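Local coordinates for protein putative pyridoxal phosphate-dependent transferase (Clostridium difficile, PDB 4DQ6) that is of unknown function but belongs to the class I and II aminotransferase family and binds pyridoxal-5'-phosphate, at residues 27-32 against 36-41. Numbering follows the deposited sequence.
Sequences KKYGTN and PMWVAD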
ATOM      1  N   LYS A  27     -17.462  -6.521 -15.105  1.00 38.31           N
ATOM      2  CA  LYS A  27     -16.496  -7.561 -15.429  1.00 39.82           C
ATOM      3  C   LYS A  27     -16.890  -8.872 -14.798  1.00 38.74           C
ATOM      4  O   LYS A  27     -16.599  -9.925 -15.348  1.00 42.05           O
ATOM      5  CB  LYS A  27     -15.044  -7.185 -15.068  1.00 41.72           C
ATOM      6  CG  LYS A  27     -14.866  -6.548 -13.703  1.00 40.94           C
ATOM      7  N   LYS A  28     -17.573  -8.828 -13.655  1.00 36.87           N
ATOM      8  CA  LYS A  28     -17.861 -10.051 -12.923  1.00 35.75           C
ATOM      9  C   LYS A  28     -19.195 -10.677 -13.340  1.00 34.92           C
ATOM     10  O   LYS A  28     -19.297 -11.894 -13.489  1.00 37.30           O
ATOM     11  CB  LYS A  28     -17.846  -9.776 -11.416  1.00 36.04           C
ATOM     12  CG  LYS A  28     -18.159 -11.006 -10.578  1.00 37.21           C
ATOM     13  N   TYR A  29     -20.203  -9.837 -13.560  1.00 30.84           N
ATOM     14  CA  TYR A  29     -21.581 -10.283 -13.791  1.00 29.31           C
ATOM     15  C   TYR A  29     -22.057 -10.023 -15.224  1.00 31.81           C
ATOM     16  O   TYR A  29     -23.130 -10.485 -15.584  1.00 33.09           O
ATOM     17  CB  TYR A  29     -22.520  -9.585 -12.817  1.00 27.10           C
ATOM     18  CG  TYR A  29     -22.207  -9.929 -11.374  1.00 24.59           C
ATOM     19  CD1 TYR A  29     -22.649 -11.104 -10.802  1.00 24.95           C
ATOM     20  CD2 TYR A  29     -21.465  -9.075 -10.602  1.00 24.27           C
ATOM     21  CE1 TYR A  29     -22.342 -11.410  -9.495  1.00 23.84           C
ATOM     22  CE2 TYR A  29     -21.146  -9.366  -9.287  1.00 23.75           C
ATOM     23  CZ  TYR A  29     -21.595 -10.539  -8.737  1.00 22.85           C
ATOM     24  OH  TYR A  29     -21.221 -10.827  -7.438  1.00 22.81           O
ATOM     25  N   GLY A  30     -21.294  -9.246 -15.992  1.00 31.87           N
ATOM     26  CA  GLY A  30     -21.661  -8.956 -17.372  1.00 35.31           C
ATOM     27  C   GLY A  30     -22.389  -7.637 -17.542  1.00 36.32           C
ATOM     28  O   GLY A  30     -22.588  -7.187 -18.686  1.00 37.51           O
ATOM     29  N   THR A  31     -22.796  -7.031 -16.425  1.00 34.65           N
ATOM     30  CA  THR A  31     -23.491  -5.749 -16.397  1.00 33.20           C
ATOM     31  C   THR A  31     -23.289  -5.096 -15.046  1.00 32.89           C
ATOM     32  O   THR A  31     -23.018  -5.793 -14.085  1.00 31.41           O
ATOM     33  CB  THR A  31     -25.002  -5.895 -16.683  1.00 34.07           C
ATOM     34  OG1 THR A  31     -25.642  -4.620 -16.519  1.00 35.94           O
ATOM     35  CG2 THR A  31     -25.640  -6.890 -15.778  1.00 33.21           C
ATOM     36  N   ASN A  32     -23.381  -3.766 -14.997  1.00 31.53           N
ATOM     37  CA  ASN A  32     -23.328  -2.970 -13.785  1.00 31.99           C
ATOM     38  C   ASN A  32     -24.725  -2.548 -13.290  1.00 30.43           C
ATOM     39  O   ASN A  32     -24.865  -1.942 -12.230  1.00 31.40           O
ATOM     40  CB  ASN A  32     -22.505  -1.710 -14.049  1.00 35.11           C
ATOM     41  CG  ASN A  32     -21.340  -1.505 -13.084  1.00 34.59           C
ATOM     42  OD1 ASN A  32     -20.910  -2.389 -12.292  1.00 30.89           O
ATOM     43  ND2 ASN A  32     -20.752  -0.310 -13.200  1.00 38.29           N
ATOM     44  N   PRO A  36     -26.223  -4.213  -5.728  1.00 18.89           N
ATOM     45  CA  PRO A  36     -25.026  -4.942  -5.259  1.00 18.86           C
ATOM     46  C   PRO A  36     -25.134  -5.419  -3.814  1.00 18.71           C
ATOM     47  O   PRO A  36     -25.331  -4.630  -2.892  1.00 20.45           O
ATOM     48  CB  PRO A  36     -23.925  -3.881  -5.405  1.00 18.98           C
ATOM     49  CG  PRO A  36     -24.646  -2.622  -5.148  1.00 19.47           C
ATOM     50  CD  PRO A  36     -25.996  -2.759  -5.765  1.00 19.92           C
ATOM     51  N   MET A  37     -24.943  -6.714  -3.600  1.00 18.00           N
ATOM     52  CA  MET A  37     -24.924  -7.282  -2.267  1.00 16.72           C
ATOM     53  C   MET A  37     -23.770  -8.261  -2.143  1.00 17.10           C
ATOM     54  O   MET A  37     -23.898  -9.308  -1.453  1.00 17.95           O
ATOM     55  CB  MET A  37     -26.236  -8.035  -1.995  1.00 18.17           C
ATOM     56  CG  MET A  37     -27.500  -7.212  -2.182  1.00 18.16           C
ATOM     57  SD  MET A  37     -27.772  -5.922  -0.954  1.00 19.47           S
ATOM     58  CE  MET A  37     -28.344  -6.877   0.472  1.00 18.07           C
ATOM     59  N   TRP A  38     -22.678  -7.930  -2.792  1.00 16.12           N
ATOM     60  CA  TRP A  38     -21.625  -8.931  -3.011  1.00 17.29           C
ATOM     61  C   TRP A  38     -20.410  -8.575  -2.189  1.00 19.33           C
ATOM     62  O   TRP A  38     -20.275  -9.016  -1.029  1.00 20.34           O
ATOM     63  CB  TRP A  38     -21.396  -9.139  -4.532  1.00 18.00           C
ATOM     64  CG  TRP A  38     -20.930  -7.911  -5.314  1.00 17.69           C
ATOM     65  CD1 TRP A  38     -21.605  -6.695  -5.520  1.00 17.69           C
ATOM     66  CD2 TRP A  38     -19.688  -7.783  -6.072  1.00 18.49           C
ATOM     67  NE1 TRP A  38     -20.856  -5.849  -6.280  1.00 17.77           N
ATOM     68  CE2 TRP A  38     -19.703  -6.454  -6.663  1.00 18.82           C
ATOM     69  CE3 TRP A  38     -18.574  -8.608  -6.293  1.00 19.92           C
ATOM     70  CZ2 TRP A  38     -18.670  -5.977  -7.440  1.00 19.10           C
ATOM     71  CZ3 TRP A  38     -17.525  -8.110  -7.068  1.00 20.63           C
ATOM     72  CH2 TRP A  38     -17.582  -6.828  -7.661  1.00 19.46           C
ATOM     73  N   VAL A  39     -19.554  -7.707  -2.716  1.00 18.16           N
ATOM     74  CA  VAL A  39     -18.309  -7.269  -2.044  1.00 20.02           C
ATOM     75  C   VAL A  39     -18.539  -6.901  -0.575  1.00 17.18           C
ATOM     76  O   VAL A  39     -19.460  -6.112  -0.260  1.00 15.24           O
ATOM     77  CB  VAL A  39     -17.779  -6.013  -2.802  1.00 22.13           C
ATOM     78  CG1 VAL A  39     -16.926  -5.089  -1.895  1.00 27.14           C
ATOM     79  CG2 VAL A  39     -17.062  -6.441  -4.080  1.00 26.14           C
ATOM     80  N   ALA A  40     -17.672  -7.339   0.326  1.00 15.26           N
ATOM     81  CA  ALA A  40     -17.750  -7.033   1.759  1.00 14.87           C
ATOM     82  C   ALA A  40     -17.165  -5.661   2.107  1.00 15.07           C
ATOM     83  O   ALA A  40     -16.102  -5.542   2.723  1.00 15.41           O
ATOM     84  CB  ALA A  40     -17.031  -8.171   2.553  1.00 14.61           C
ATOM     85  N   ASP A  41     -17.918  -4.625   1.746  1.00 14.98           N
ATOM     86  CA  ASP A  41     -17.838  -3.331   2.429  1.00 15.40           C
ATOM     87  C   ASP A  41     -19.274  -2.932   2.665  1.00 15.14           C
ATOM     88  O   ASP A  41     -20.192  -3.563   2.180  1.00 17.14           O
ATOM     89  CB  ASP A  41     -16.954  -2.272   1.728  1.00 16.45           C
ATOM     90  CG  ASP A  41     -17.517  -1.727   0.447  1.00 17.19           C
ATOM     91  OD1 ASP A  41     -18.732  -1.867   0.170  1.00 17.54           O
ATOM     92  OD2 ASP A  41     -16.736  -1.090  -0.317  1.00 16.94           O
TER
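Tyr29 meets Trp38 edge on, a compact example of how a T-shaped aromatic pair can join the end of a helix to a loop that follows closely in sequence. The phenol ring directs its CE2 edge at one face of the indole, with the two planes at 88° and the centroid of the phenol ring 5.4 Å from that of the Trp38 five-membered ring. CE2 of Tyr29 stands over the middle of the indole, 3.9 Å from Trp38 CD2. The hydroxyl reaches the root of the indole, with Tyr29 OH 3.4 Å from Trp38 CB. That oxygen makes no hydrogen bond to the tryptophan; its partner is the carbonyl of Leu354.

Trp38 reaches this pose with its CG set between the backbone N and the carbonyl carbon, chi1 61°. Val39 CG2 packs on the opposite face, 3.3 Å above the plane but offset toward the rim, so the indole has a methyl on one face and the tyrosine edge on the other. At its rim, NE1 donates to the carbonyl of Lys21, which restrains rotation of the ring. The phenol ring has the modelled CG of Lys28 against one face, 3.6 Å above its plane. Just beyond, Gly30 leaves helical geometry with a phi of 97°, ending helix 25-29.

The Trp38 side chain remains about 11 Å from the bound pyridoxal-5'-phosphate, so the pair is packing outside the cofactor pocket. It joins helix 25-29 to the loop between strand 35-36 and helix 48-58, while Glu343 and Val347 of helix 339-350 also touch the tyrosine.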